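PDB 7DRQ: Uly1 from Catenovulum maritimum, which probably cleaves the marine algal polysaccharide ulvan by a lyase mechanism, as a calcium-binding member of polysaccharide lyase family 24. Local coordinates for residues A[265-270]-A[350-356]; A[270-274]-A[297-303]. One frame throughout, in Å; residues are numbered along the deposited sequence.

Interaction 1: residues A[265-270]-A[350-356]; sequences KMKYAD and DWTVTEN. With CA (calcium ion), chain D.
Side chains bridge neighbouring sheets of a beta-propeller, in part to backbone carbonyls, without direct backbone pairing between the two nearly parallel strands. The axes of strands 265-269 and 350-353 approach to 7.2 Å, with N-to-C directions 23° apart; K265 lies near D350 and A269 near V353 (CA atoms 5.4 Å apart). K265 O accepts a hydrogen bond from W351 NE1 (3.0 Å) at the indole edge; W351 has chi1 p. M266 points away from strand 350-353 and packs on F207. K267, m then extended, lies across the indole face: CD is 4.2 Å from the centroid of the W351 six-membered ring (CH-pi), and NZ 4.8 Å from that of its five-membered ring (cation-pi). NZ then reaches D350 OD1 (2.8 Å, salt bridge) and W351 O (2.8 Å). A269 CB packs against V353 CB (4.0 Å). D270, with positive phi, leaves the strand; water 2 bridges D270 N (2.9 Å) and V353 O (2.7 Å). T354 OG1 accepts from N356 N (3.1 Å) in an ST turn and also hydrogen-bonds D358 OD2, and N356 OD1 binds calcium (2.5 Å). Such side-chain packing between successive blades is characteristic of the beta-propeller.

Interaction 2: residues A[270-274]-A[297-303]; sequences DGKIR and YSDDPSG
At the open end of the hairpin of strands 272-280 and 290-298, side chains supplement the backbone pairing. D270 and G271, both with positive phi, turn the chain into strand 272-274, whose R274 forms an antiparallel non-hydrogen-bonded pair with Y297 (CA-CA 4.0 Å); S298 N donates to I273 O (2.9 Å). Both side chains of the pair share one face (Y297 chi1 p), R274 CG lying 3.6 Å from Y297 CB. R274 has an unusual chi1 of -28°, its guanidinium returning to the turn: NH2 donates to D270 O (3.1 Å), NE hydrogen-bonds A269 O, and NH1 Y295 OH. K272, m then fully extended, places NZ 2.7 Å from D299 OD1 in a salt bridge; K308 NZ forms another with D299 OD2. I273, m then t, lays CD1 3.7 Å from G303 CA, where a beta carbon would clash. The opposing loop is braced by an ST turn (D300 N to S298 OG, 3.0 Å; S298 OG also hydrogen-bonds T305 O), an Asx turn (S302 N to D300 OD1, 2.9 Å) and a type I turn, D300-G303. Water 6 joins I273 N, S298 O and D300 O. Strand 272-280 sits between strands 261-269 and 290-298, with W307 packing on I273 and S298.

Overall arrangement
The two contacts illustrate how a propeller blade is tied both internally and to its neighbour. Interaction 2 joins two strands of one sheet; interaction 1 carries that sheet across to the next. Their centres lie 10 Å apart and they share D270, at the turn between strands 261-269 and 272-280. R274 couples them directly: its N is 2.9 Å from K267 O and its NE 2.7 Å from A269 O, while its side chain also touches W351 and V353. M266 CE meets I273 CG2 at 3.4 Å. The calcium held by N356 lies about 12 Å from the nearest atom of the R274 side chain, and both contacts are away from the other calcium sites, at D173 and D285.

Interaction 1: residues A[265-270]-A[350-356]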
# COMPACT_ATOMS: atom_id res chain seq x y z
N LYS A 265 -0.40 8.24 -1.64
CA LYS A 265 -1.38 7.39 -1.00
C LYS A 265 -2.46 8.25 -0.37
O LYS A 265 -2.16 9.29 0.23
CB LYS A 265 -0.74 6.49 0.05
CG LYS A 265 -1.65 5.37 0.54
CD LYS A 265 -0.86 4.27 1.24
CE LYS A 265 0.31 3.80 0.41
NZ LYS A 265 1.03 2.70 1.13
N MSE A 266 -3.71 7.82 -0.53
CA MSE A 266 -4.83 8.39 0.19
C MSE A 266 -4.95 7.68 1.52
O MSE A 266 -4.68 6.47 1.62
CB MSE A 266 -6.14 8.24 -0.60
CG MSE A 266 -6.09 8.84 -1.97
SE MSE A 266 -7.86 8.65 -2.83
CE MSE A 266 -8.95 8.92 -1.38
N LYS A 267 -5.33 8.43 2.55
CA LYS A 267 -5.55 7.87 3.87
C LYS A 267 -6.73 8.58 4.50
O LYS A 267 -7.07 9.71 4.14
CB LYS A 267 -4.34 8.03 4.80
CG LYS A 267 -3.05 7.44 4.28
CD LYS A 267 -1.92 7.72 5.28
CE LYS A 267 -0.57 7.38 4.69
NZ LYS A 267 0.51 7.36 5.74
N TYR A 268 -7.34 7.92 5.48
CA TYR A 268 -8.27 8.59 6.37
C TYR A 268 -7.47 9.06 7.58
O TYR A 268 -6.86 8.25 8.28
CB TYR A 268 -9.40 7.65 6.80
CG TYR A 268 -10.51 8.32 7.54
CD1 TYR A 268 -11.54 8.98 6.86
CD2 TYR A 268 -10.57 8.27 8.93
CE1 TYR A 268 -12.58 9.59 7.55
CE2 TYR A 268 -11.60 8.87 9.62
CZ TYR A 268 -12.60 9.51 8.94
OH TYR A 268 -13.62 10.08 9.67
N ALA A 269 -7.44 10.37 7.78
CA ALA A 269 -6.56 10.97 8.78
C ALA A 269 -7.27 12.14 9.41
O ALA A 269 -7.87 12.96 8.69
CB ALA A 269 -5.24 11.43 8.16
N ASP A 270 -7.23 12.22 10.74
CA ASP A 270 -7.95 13.24 11.51
C ASP A 270 -9.35 13.47 10.95
O ASP A 270 -9.75 14.59 10.64
CB ASP A 270 -7.17 14.55 11.56
CG ASP A 270 -7.72 15.51 12.62
OD1 ASP A 270 -8.36 15.01 13.56
OD2 ASP A 270 -7.52 16.75 12.50
N ASP A 350 6.02 9.81 2.64
CA ASP A 350 4.85 9.46 3.44
C ASP A 350 4.34 10.72 4.12
O ASP A 350 5.01 11.75 4.12
CB ASP A 350 5.18 8.37 4.47
CG ASP A 350 3.94 7.62 4.94
OD1 ASP A 350 2.87 7.77 4.30
OD2 ASP A 350 4.04 6.89 5.94
N TRP A 351 3.15 10.61 4.71
CA TRP A 351 2.50 11.75 5.34
C TRP A 351 1.49 11.23 6.35
O TRP A 351 1.06 10.07 6.30
CB TRP A 351 1.81 12.65 4.31
CG TRP A 351 0.71 11.92 3.63
CD1 TRP A 351 0.82 11.08 2.57
CD2 TRP A 351 -0.67 11.93 4.01
NE1 TRP A 351 -0.42 10.57 2.25
CE2 TRP A 351 -1.35 11.07 3.12
CE3 TRP A 351 -1.39 12.57 5.02
CZ2 TRP A 351 -2.73 10.85 3.20
CZ3 TRP A 351 -2.76 12.35 5.11
CH2 TRP A 351 -3.41 11.49 4.20
N THR A 352 1.08 12.11 7.26
CA THR A 352 -0.02 11.81 8.17
C THR A 352 -0.57 13.13 8.69
O THR A 352 0.05 14.18 8.52
CB THR A 352 0.43 10.89 9.32
OG1 THR A 352 -0.72 10.48 10.08
CG2 THR A 352 1.40 11.63 10.23
N VAL A 353 -1.76 13.06 9.28
CA VAL A 353 -2.33 14.17 10.03
C VAL A 353 -2.78 13.61 11.37
O VAL A 353 -3.50 12.62 11.41
CB VAL A 353 -3.52 14.84 9.29
CG1 VAL A 353 -4.06 16.02 10.12
CG2 VAL A 353 -3.11 15.31 7.90
N THR A 354 -2.33 14.24 12.46
CA THR A 354 -2.69 13.75 13.79
C THR A 354 -4.13 14.13 14.14
O THR A 354 -4.77 14.95 13.48
CB THR A 354 -1.78 14.33 14.86
OG1 THR A 354 -2.10 15.72 15.01
CG2 THR A 354 -0.29 14.18 14.48
N GLU A 355 -4.62 13.54 15.23
CA GLU A 355 -5.94 13.87 15.75
C GLU A 355 -6.07 15.32 16.20
O GLU A 355 -7.19 15.76 16.50
CB GLU A 355 -6.30 12.94 16.92
CG GLU A 355 -5.55 13.27 18.20
CD GLU A 355 -5.97 12.41 19.38
OE1 GLU A 355 -6.62 11.37 19.16
OE2 GLU A 355 -5.64 12.79 20.52
N ASN A 356 -4.97 16.07 16.26
CA ASN A 356 -5.01 17.50 16.56
C ASN A 356 -4.75 18.35 15.33
O ASN A 356 -4.53 19.56 15.45
CB ASN A 356 -4.00 17.83 17.66
CG ASN A 356 -4.33 17.11 18.94
OD1 ASN A 356 -5.49 16.92 19.24
ND2 ASN A 356 -3.31 16.67 19.68
CA CA D . -7.30 18.13 20.39
O HOH W 1 2.56 4.67 6.20
O HOH W 2 -5.24 10.68 12.15
O HOH W 3 -8.56 16.61 18.87
O HOH W 4 -5.45 19.92 20.20
O HOH W 5 -5.87 17.80 22.34

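Interaction 2: residues A[270-274]-A[297-303]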
# COMPACT_ATOMS: atom_id res chain seq x y z
N ASP A 270 -7.23 12.22 10.74
CA ASP A 270 -7.95 13.24 11.51
C ASP A 270 -9.35 13.47 10.95
O ASP A 270 -9.75 14.59 10.64
CB ASP A 270 -7.17 14.55 11.56
CG ASP A 270 -7.72 15.51 12.62
OD1 ASP A 270 -8.36 15.01 13.56
OD2 ASP A 270 -7.52 16.75 12.50
N GLY A 271 -10.10 12.37 10.80
CA GLY A 271 -11.51 12.44 10.45
C GLY A 271 -11.83 12.82 9.02
O GLY A 271 -12.98 13.15 8.73
N LYS A 272 -10.85 12.80 8.12
CA LYS A 272 -11.09 13.20 6.74
C LYS A 272 -10.33 12.30 5.78
O LYS A 272 -9.26 11.78 6.09
CB LYS A 272 -10.68 14.65 6.47
CG LYS A 272 -11.38 15.67 7.35
CD LYS A 272 -10.95 17.09 7.02
CE LYS A 272 -11.59 18.07 8.02
NZ LYS A 272 -11.16 19.46 7.77
N ILE A 273 -10.88 12.15 4.59
CA ILE A 273 -10.18 11.52 3.48
C ILE A 273 -9.20 12.53 2.90
O ILE A 273 -9.59 13.65 2.58
CB ILE A 273 -11.19 11.04 2.43
CG1 ILE A 273 -12.01 9.88 2.98
CG2 ILE A 273 -10.49 10.64 1.16
CD1 ILE A 273 -13.26 9.58 2.17
N ARG A 274 -7.92 12.15 2.81
CA ARG A 274 -6.89 13.05 2.30
C ARG A 274 -5.91 12.28 1.42
O ARG A 274 -5.95 11.05 1.33
CB ARG A 274 -6.12 13.75 3.44
CG ARG A 274 -6.91 13.95 4.73
CD ARG A 274 -6.12 14.72 5.80
NE ARG A 274 -6.93 14.91 7.00
CZ ARG A 274 -7.22 16.09 7.54
NH1 ARG A 274 -6.73 17.21 7.02
NH2 ARG A 274 -8.00 16.15 8.62
N TYR A 297 -6.95 17.63 1.02
CA TYR A 297 -7.88 16.92 1.88
C TYR A 297 -9.30 17.29 1.48
O TYR A 297 -9.54 18.34 0.88
CB TYR A 297 -7.64 17.21 3.37
CG TYR A 297 -7.91 18.65 3.75
CD1 TYR A 297 -9.18 19.06 4.16
CD2 TYR A 297 -6.90 19.60 3.71
CE1 TYR A 297 -9.43 20.37 4.50
CE2 TYR A 297 -7.14 20.92 4.05
CZ TYR A 297 -8.41 21.30 4.45
OH TYR A 297 -8.65 22.61 4.79
N SER A 298 -10.24 16.42 1.81
CA SER A 298 -11.64 16.63 1.49
C SER A 298 -12.43 16.89 2.77
O SER A 298 -12.26 16.17 3.77
CB SER A 298 -12.22 15.41 0.76
OG SER A 298 -13.64 15.55 0.65
N ASP A 299 -13.28 17.91 2.75
CA ASP A 299 -14.19 18.17 3.85
C ASP A 299 -15.51 17.42 3.69
O ASP A 299 -16.39 17.54 4.54
CB ASP A 299 -14.43 19.69 3.98
CG ASP A 299 -13.29 20.39 4.71
OD1 ASP A 299 -12.63 19.72 5.52
OD2 ASP A 299 -13.03 21.60 4.47
N ASP A 300 -15.63 16.62 2.64
CA ASP A 300 -16.81 15.80 2.37
C ASP A 300 -16.60 14.43 2.99
O ASP A 300 -15.58 13.78 2.70
CB ASP A 300 -16.99 15.71 0.85
CG ASP A 300 -18.18 14.86 0.41
OD1 ASP A 300 -18.87 14.21 1.23
OD2 ASP A 300 -18.41 14.84 -0.81
N PRO A 301 -17.50 13.95 3.86
CA PRO A 301 -17.29 12.62 4.46
C PRO A 301 -17.21 11.51 3.43
O PRO A 301 -16.58 10.48 3.70
CB PRO A 301 -18.50 12.43 5.39
CG PRO A 301 -19.36 13.62 5.24
CD PRO A 301 -18.72 14.63 4.33
N SER A 302 -17.82 11.68 2.25
CA SER A 302 -17.63 10.70 1.19
C SER A 302 -16.33 10.90 0.43
O SER A 302 -15.96 10.04 -0.38
CB SER A 302 -18.80 10.75 0.21
OG SER A 302 -18.69 11.90 -0.61
N GLY A 303 -15.62 12.01 0.67
CA GLY A 303 -14.38 12.29 -0.04
C GLY A 303 -14.56 12.71 -1.48
O GLY A 303 -13.57 12.79 -2.21
O HOH W 6 -13.42 13.72 4.20